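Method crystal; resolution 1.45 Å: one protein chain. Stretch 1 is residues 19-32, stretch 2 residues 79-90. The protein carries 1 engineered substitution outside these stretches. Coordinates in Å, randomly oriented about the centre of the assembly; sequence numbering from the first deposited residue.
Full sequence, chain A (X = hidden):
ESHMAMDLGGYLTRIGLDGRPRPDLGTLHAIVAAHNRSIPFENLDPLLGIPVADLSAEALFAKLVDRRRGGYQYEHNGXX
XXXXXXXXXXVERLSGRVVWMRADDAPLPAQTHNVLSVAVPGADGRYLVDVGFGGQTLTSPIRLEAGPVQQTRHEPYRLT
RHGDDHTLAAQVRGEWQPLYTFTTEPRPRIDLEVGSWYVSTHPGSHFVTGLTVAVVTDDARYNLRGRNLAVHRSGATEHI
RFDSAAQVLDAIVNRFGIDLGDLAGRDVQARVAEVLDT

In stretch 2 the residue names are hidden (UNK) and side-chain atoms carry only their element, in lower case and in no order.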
# COMPACT_ATOMS: atom_id res chain seq x y z
N GLY A 19 -35.71 -4.18 4.68
CA GLY A 19 -37.04 -3.67 4.34
C GLY A 19 -37.13 -3.20 2.90
O GLY A 19 -36.11 -3.02 2.23
N ARG A 20 -38.35 -3.01 2.43
CA ARG A 20 -38.62 -2.55 1.07
C ARG A 20 -38.36 -1.04 0.96
O ARG A 20 -39.11 -0.24 1.52
CB ARG A 20 -40.07 -2.86 0.69
CG ARG A 20 -40.41 -2.70 -0.79
CD ARG A 20 -40.35 -4.03 -1.53
NE ARG A 20 -40.83 -3.91 -2.90
CZ ARG A 20 -40.86 -4.91 -3.79
NH1 ARG A 20 -40.43 -6.12 -3.45
NH2 ARG A 20 -41.32 -4.69 -5.01
N PRO A 21 -37.28 -0.64 0.25
CA PRO A 21 -37.10 0.79 0.02
C PRO A 21 -38.00 1.31 -1.10
O PRO A 21 -38.38 0.55 -2.00
CB PRO A 21 -35.62 0.89 -0.38
CG PRO A 21 -35.29 -0.42 -0.98
CD PRO A 21 -36.20 -1.45 -0.35
N ARG A 22 -38.34 2.60 -1.04
CA ARG A 22 -39.22 3.24 -2.01
C ARG A 22 -38.44 3.59 -3.28
O ARG A 22 -37.23 3.84 -3.19
CB ARG A 22 -39.81 4.52 -1.41
CG ARG A 22 -41.29 4.76 -1.71
CD ARG A 22 -41.57 6.16 -2.27
NE ARG A 22 -40.88 7.22 -1.52
CZ ARG A 22 -40.85 8.50 -1.89
NH1 ARG A 22 -41.46 8.91 -2.99
NH2 ARG A 22 -40.19 9.38 -1.14
N PRO A 23 -39.10 3.61 -4.45
CA PRO A 23 -38.44 4.04 -5.69
C PRO A 23 -38.27 5.56 -5.82
O PRO A 23 -38.93 6.20 -6.65
CB PRO A 23 -39.37 3.50 -6.78
CG PRO A 23 -40.73 3.49 -6.14
CD PRO A 23 -40.50 3.18 -4.69
N ASP A 24 -37.37 6.13 -5.03
CA ASP A 24 -37.06 7.54 -5.11
C ASP A 24 -35.55 7.75 -5.25
O ASP A 24 -34.77 6.79 -5.18
CB ASP A 24 -37.63 8.29 -3.89
CG ASP A 24 -37.16 7.71 -2.56
OD1 ASP A 24 -35.99 7.30 -2.44
OD2 ASP A 24 -37.97 7.68 -1.60
N LEU A 25 -35.15 9.00 -5.47
CA LEU A 25 -33.74 9.32 -5.70
C LEU A 25 -32.83 8.95 -4.52
O LEU A 25 -31.74 8.43 -4.72
CB LEU A 25 -33.57 10.78 -6.10
CG LEU A 25 -32.19 11.22 -6.61
CD1 LEU A 25 -31.79 10.47 -7.88
CD2 LEU A 25 -32.18 12.72 -6.85
N GLY A 26 -33.28 9.23 -3.30
CA GLY A 26 -32.53 8.86 -2.09
C GLY A 26 -32.21 7.38 -2.02
O GLY A 26 -31.09 6.98 -1.68
N THR A 27 -33.19 6.55 -2.38
CA THR A 27 -33.01 5.10 -2.40
C THR A 27 -31.99 4.70 -3.46
O THR A 27 -31.15 3.84 -3.22
CB THR A 27 -34.34 4.37 -2.65
OG1 THR A 27 -35.22 4.60 -1.55
CG2 THR A 27 -34.13 2.86 -2.81
N LEU A 28 -32.07 5.34 -4.63
CA LEU A 28 -31.14 5.03 -5.72
C LEU A 28 -29.70 5.27 -5.27
O LEU A 28 -28.82 4.41 -5.49
CB LEU A 28 -31.48 5.85 -6.97
CG LEU A 28 -30.76 5.44 -8.26
CD1 LEU A 28 -31.04 3.99 -8.66
CD2 LEU A 28 -31.15 6.39 -9.37
N HIS A 29 -29.45 6.39 -4.61
CA HIS A 29 -28.12 6.66 -4.05
C HIS A 29 -27.69 5.61 -3.02
O HIS A 29 -26.57 5.11 -3.04
CB HIS A 29 -28.08 8.06 -3.41
CG HIS A 29 -28.00 9.18 -4.40
ND1 HIS A 29 -26.80 9.75 -4.78
CD2 HIS A 29 -28.96 9.83 -5.10
CE1 HIS A 29 -27.03 10.70 -5.66
NE2 HIS A 29 -28.33 10.78 -5.87
N ALA A 30 -28.60 5.27 -2.11
CA ALA A 30 -28.28 4.31 -1.05
C ALA A 30 -27.97 2.92 -1.60
O ALA A 30 -27.03 2.26 -1.15
CB ALA A 30 -29.42 4.24 -0.02
N ILE A 31 -28.76 2.49 -2.58
CA ILE A 31 -28.56 1.16 -3.18
C ILE A 31 -27.22 1.09 -3.93
O ILE A 31 -26.49 0.12 -3.76
CB ILE A 31 -29.74 0.76 -4.08
CG1 ILE A 31 -30.97 0.45 -3.21
CG2 ILE A 31 -29.38 -0.46 -4.95
CD1 ILE A 31 -32.18 -0.01 -3.99
N VAL A 32 -26.92 2.10 -4.74
CA VAL A 32 -25.64 2.12 -5.48
C VAL A 32 -24.46 2.02 -4.48
O VAL A 32 -23.55 1.22 -4.67
CB VAL A 32 -25.52 3.38 -6.38
CG1 VAL A 32 -24.09 3.58 -6.92
CG2 VAL A 32 -26.51 3.31 -7.54
N UNK A 79 -28.12 -7.54 -12.69
CA UNK A 79 -28.74 -7.75 -11.39
C UNK A 79 -29.41 -6.48 -10.88
O UNK A 79 -30.58 -6.51 -10.45
c UNK A 79 -28.19 -8.41 -8.93
c UNK A 79 -27.70 -8.24 -10.37
c UNK A 79 -27.04 -8.79 -8.01
c UNK A 79 -29.28 -9.45 -8.84
N UNK A 80 -28.67 -5.37 -10.88
CA UNK A 80 -29.23 -4.12 -10.35
C UNK A 80 -30.42 -3.67 -11.18
O UNK A 80 -31.39 -3.13 -10.63
c UNK A 80 -29.22 -1.91 -8.29
c UNK A 80 -27.39 -0.78 -9.56
c UNK A 80 -28.15 -3.03 -10.31
c UNK A 80 -28.59 -1.71 -9.66
N UNK A 81 -30.37 -3.90 -12.48
CA UNK A 81 -31.49 -3.59 -13.37
C UNK A 81 -32.78 -4.27 -12.92
O UNK A 81 -33.83 -3.63 -12.82
N UNK A 82 -32.71 -5.57 -12.63
CA UNK A 82 -33.88 -6.32 -12.15
C UNK A 82 -34.35 -5.80 -10.81
O UNK A 82 -35.56 -5.62 -10.59
c UNK A 82 -34.01 -9.15 -15.58
c UNK A 82 -32.79 -9.77 -15.81
c UNK A 82 -32.04 -9.12 -13.61
o UNK A 82 -32.54 -10.38 -17.01
c UNK A 82 -33.28 -8.49 -13.36
c UNK A 82 -34.25 -8.53 -14.36
c UNK A 82 -31.79 -9.75 -14.83
c UNK A 82 -33.56 -7.81 -12.03
N UNK A 83 -33.40 -5.53 -9.92
CA UNK A 83 -33.73 -5.04 -8.58
C UNK A 83 -34.46 -3.71 -8.66
O UNK A 83 -35.51 -3.54 -8.01
c UNK A 83 -32.47 -4.91 -7.68
c UNK A 83 -32.79 -4.11 -6.43
c UNK A 83 -31.93 -6.26 -7.34
N UNK A 84 -33.94 -2.78 -9.46
CA UNK A 84 -34.54 -1.45 -9.53
C UNK A 84 -35.94 -1.48 -10.14
O UNK A 84 -36.84 -0.79 -9.65
c UNK A 84 -32.29 -0.16 -9.58
c UNK A 84 -33.64 -0.45 -10.26
c UNK A 84 -32.40 0.43 -8.16
c UNK A 84 -31.50 0.75 -10.47
N UNK A 85 -36.11 -2.28 -11.18
CA UNK A 85 -37.42 -2.54 -11.79
C UNK A 85 -38.42 -3.05 -10.78
O UNK A 85 -39.57 -2.57 -10.72
o UNK A 85 -37.37 -3.64 -16.38
c UNK A 85 -37.03 -4.09 -15.28
c UNK A 85 -37.28 -3.61 -12.86
c UNK A 85 -36.84 -3.09 -14.17
o UNK A 85 -36.81 -5.32 -15.08
N UNK A 86 -38.00 -4.03 -9.98
CA UNK A 86 -38.88 -4.66 -9.02
C UNK A 86 -39.34 -3.62 -8.00
O UNK A 86 -40.50 -3.62 -7.59
c UNK A 86 -40.33 -7.21 -7.80
o UNK A 86 -40.47 -7.42 -9.03
c UNK A 86 -38.20 -5.86 -8.35
c UNK A 86 -39.03 -6.59 -7.28
o UNK A 86 -41.21 -7.48 -6.97
N UNK A 87 -38.42 -2.72 -7.63
CA UNK A 87 -38.71 -1.69 -6.63
C UNK A 87 -39.59 -0.55 -7.14
O UNK A 87 -40.11 0.21 -6.32
c UNK A 87 -36.64 -2.08 -5.07
c UNK A 87 -35.27 -1.53 -4.69
c UNK A 87 -37.40 -1.15 -6.02
c UNK A 87 -37.43 -2.37 -3.79
N UNK A 88 -39.75 -0.43 -8.45
CA UNK A 88 -40.63 0.59 -9.04
C UNK A 88 -39.98 1.63 -9.94
O UNK A 88 -40.67 2.49 -10.50
N UNK A 89 -38.65 1.57 -10.08
CA UNK A 89 -37.95 2.44 -11.03
C UNK A 89 -38.20 1.99 -12.46
O UNK A 89 -38.50 0.82 -12.70
c UNK A 89 -35.76 4.33 -9.33
c UNK A 89 -35.16 4.04 -7.03
c UNK A 89 -36.01 2.96 -9.46
c UNK A 89 -36.44 2.39 -10.78
c UNK A 89 -35.83 2.15 -8.36
c UNK A 89 -35.35 4.87 -8.12
c UNK A 89 -35.40 2.67 -7.15
N UNK A 90 -38.07 2.91 -13.41
CA UNK A 90 -38.13 2.53 -14.81
C UNK A 90 -36.71 2.41 -15.32
O UNK A 90 -35.89 3.33 -15.16
o UNK A 90 -37.76 3.00 -18.85
c UNK A 90 -38.46 3.72 -18.11
c UNK A 90 -38.93 3.54 -15.63
o UNK A 90 -38.53 4.97 -18.23
c UNK A 90 -39.29 3.06 -17.03

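Position 79 carries four side-chain carbons forked at the second, which is leucine, L79; its side chain is out of reach of stretch 1. Position 80 has the same forked four-carbon pattern, and its CA-to-CB bond points toward stretch 1, where one terminal carbon meets I31 CG2. This is L80, with CD1 3.6 Å from I31 CG2. Position 81 has no side-chain atoms and is G81. At position 82 one carbon leads to a six-carbon ring bearing one oxygen: Y82, out of reach of stretch 1, its hydroxyl hydrogen-bonded elsewhere in the structure.

Position 83 has three carbons branching at CB, hence V83. Position 84 has four carbons forked at the second, its tips near L28 and I31: L84, with CD1 3.7 Å from L28 CD1 and CD2 4.2 Å from I31 CD1. Position 85 has three carbons, the third carrying two oxygens, and touches nothing on stretch 1: E85. Position 86 has the same pattern, but one of its oxygens lies near R20 NH2: E86. R20 NH2 to E86 OE2 is a salt bridge at 3.4 Å, with a weak but nearly linear hydrogen bond (170°). R20 NH2 is closer to E86 O, at 2.9 Å, but the angle there is too poor for a hydrogen bond.

Position 87 again has four carbons forked at the second, reaching P21, I31 and the guanidinium of R20. It is L87: CD1 lies 3.5 Å from I31 CD1, CD2 lies 3.8 Å from P21 CD, and CD2 also covers one face of the guanidinium. Position 88 lacks side-chain atoms and has phi 118° in a Schellman motif. An ideal CB would sit 2.9 Å from P23 CG and jam against the preceding carbonyl, so G88 fits on both counts.

Position 89 has one carbon leading to a six-carbon ring without oxygen, lying between P23 and L28 with D24 O at its edge: F89. P23 CB stands 4.1 Å from the ring centroid, 10° off the normal, a CH-pi contact; L28 CD1 covers the opposite face, while D24 O is 3.3 Å from F89 CZ. Position 90 has three carbons and two terminal oxygens: E90, beyond contact.

The contact, burying 632 Å² in total, is mainly apolar. The helices run nearly antiparallel (152°) with axes 12.2 Å apart at closest approach, a gap bridged by L28 and I31 meeting L80, L84 and L87. Where stretch 2 leaves its helix, P23 packs against G88, their CA atoms 5.3 Å apart, and F89 is held between P23 and L28. The weak R20–E86 pairing supplements this packing at its exposed margin.

Stretch 2 79-90: LLGYVLEELGFE
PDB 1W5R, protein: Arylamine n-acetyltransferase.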